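Local coordinates for structural protein ORF273 (PDB 4ART) that is a thermo- and acid-stable structural protein of the virion of the archaeal Acidianus two-tailed virus, at the interface of chains A and B. Numbering follows the deposited sequence. Chains: chain A/B, Structural protein ORF273.

The interface of chains A and B. Residues chain A 208, 212, 216, 231; chain B 189, 192, 196.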
loop_
_atom_site.group_PDB
_atom_site.type_symbol
_atom_site.label_atom_id
_atom_site.label_comp_id
_atom_site.label_asym_id
_atom_site.label_seq_id
_atom_site.Cartn_x
_atom_site.Cartn_y
_atom_site.Cartn_z
ATOM N N TYR A 208 16.814 11.876 1.160
ATOM C CA TYR A 208 15.782 11.100 1.843
ATOM C C TYR A 208 15.995 9.620 1.669
ATOM O O TYR A 208 16.453 9.157 0.613
ATOM C CB TYR A 208 14.402 11.444 1.254
ATOM C CG TYR A 208 13.994 12.882 1.476
ATOM C CD1 TYR A 208 13.505 13.302 2.706
ATOM C CD2 TYR A 208 14.048 13.809 0.439
ATOM C CE1 TYR A 208 13.151 14.628 2.926
ATOM C CE2 TYR A 208 13.650 15.136 0.636
ATOM C CZ TYR A 208 13.185 15.533 1.878
ATOM O OH TYR A 208 12.776 16.824 2.096
ATOM N N GLU A 212 10.741 7.573 2.863
ATOM C CA GLU A 212 10.345 8.997 2.882
ATOM C C GLU A 212 10.066 9.472 1.450
ATOM O O GLU A 212 9.147 10.262 1.231
ATOM C CB GLU A 212 11.502 9.847 3.389
ATOM C CG GLU A 212 11.744 9.678 4.858
ATOM C CD GLU A 212 12.974 10.420 5.295
ATOM O OE1 GLU A 212 14.101 9.959 4.990
ATOM O OE2 GLU A 212 12.801 11.511 5.878
ATOM N N ILE A 216 6.479 11.461 0.840
ATOM C CA ILE A 216 6.409 12.892 0.514
ATOM C C ILE A 216 5.621 13.228 -0.791
ATOM O O ILE A 216 4.707 14.052 -0.722
ATOM C CB ILE A 216 7.792 13.567 0.629
ATOM C CG1 ILE A 216 8.253 13.574 2.110
ATOM C CG2 ILE A 216 7.767 14.960 0.013
ATOM C CD1 ILE A 216 9.693 13.922 2.288
ATOM N N ASP A 231 9.484 19.758 -1.310
ATOM C CA ASP A 231 10.161 18.477 -1.105
ATOM C C ASP A 231 9.840 17.450 -2.189
ATOM O O ASP A 231 10.750 16.772 -2.622
ATOM C CB ASP A 231 9.903 17.924 0.292
ATOM C CG ASP A 231 10.327 18.836 1.419
ATOM O OD1 ASP A 231 11.228 19.668 1.200
ATOM O OD2 ASP A 231 9.802 18.665 2.543
ATOM N N ASP B 189 8.205 19.765 6.636
ATOM C CA ASP B 189 9.513 19.215 7.020
ATOM C C ASP B 189 9.485 18.620 8.414
ATOM O O ASP B 189 10.015 17.534 8.613
ATOM C CB ASP B 189 10.624 20.273 6.913
ATOM C CG ASP B 189 10.894 20.684 5.476
ATOM O OD1 ASP B 189 10.919 19.797 4.600
ATOM O OD2 ASP B 189 11.043 21.891 5.228
ATOM N N ASN B 192 7.415 15.449 8.320
ATOM C CA ASN B 192 8.263 14.432 7.693
ATOM C C ASN B 192 9.339 13.878 8.632
ATOM O O ASN B 192 9.549 12.672 8.627
ATOM C CB ASN B 192 8.908 14.928 6.392
ATOM C CG ASN B 192 9.763 13.822 5.782
ATOM O OD1 ASN B 192 9.228 12.845 5.264
ATOM N ND2 ASN B 192 11.101 13.850 5.942
ATOM N N ARG B 196 9.393 9.980 9.690
ATOM C CA ARG B 196 10.574 9.142 9.464
ATOM C C ARG B 196 10.961 8.362 10.740
ATOM O O ARG B 196 11.236 7.160 10.687
ATOM C CB ARG B 196 11.735 10.028 8.962
ATOM C CG ARG B 196 13.032 9.268 8.655
ATOM C CD ARG B 196 14.231 10.206 8.583
ATOM N NE ARG B 196 14.850 10.346 9.897
ATOM C CZ ARG B 196 14.730 11.408 10.688
ATOM N NH1 ARG B 196 14.059 12.481 10.278
ATOM N NH2 ARG B 196 15.313 11.421 11.883
HETATM O O HOH W 1 11.959 17.362 4.666
#
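B:Asn192, on helix 188-201 of chain B, reaches into chain A between A:Glu212 and A:Ile216 of helix 210-221, with A:Tyr208 beside it. Its amide ND2 donates a hydrogen bond to the carboxylate oxygen OE2 of A:Glu212 (2.9 Å, 155° at the hydrogen). The acceptor is met on its anti side, with the donor somewhat out of the carboxylate plane, although the two flat groups lie almost parallel, 4° apart. CG of B:Asn192 points away from the backbone nitrogen (chi1 -179°), which carries the amide across to chain A. The amide carbon CG rests on the methyl CD1 of A:Ile216 at 3.5 Å, while ND2 lies 3.7 Å from CE1 of A:Tyr208, whose ring stands nearly perpendicular to the amide. One turn further on, B:Arg196 lays its aliphatic part against the same carboxylate, its CD 3.5 Å from CD of A:Glu212; the guanidinium is turned away, and NE remains 4.7 Å from OE2, so any charge attraction would act at longer range, without a salt bridge.

At the other end of the patch two carboxylates meet: OD2 of A:Asp231 and OD1 of B:Asp189 are 2.6 Å apart. Two ionised carboxylates would repel here, so one is probably protonated and the pair may share the proton, which the structure does not show; acidic surroundings would favour this. A water joins B:Asp189 OD1 to the phenol OH of A:Tyr208, 2.6 Å and 2.7 Å away respectively, and lies farther, more weakly, from OD2 of A:Asp231. Within chain A, CD1 of A:Ile216 also lies over one face of the tyrosine ring, toward its rim, and probably helps to hold it. Repeated by the two-fold axis, this largely polar patch, mostly between helices, helps join the two copies in what may be the protein's dimer.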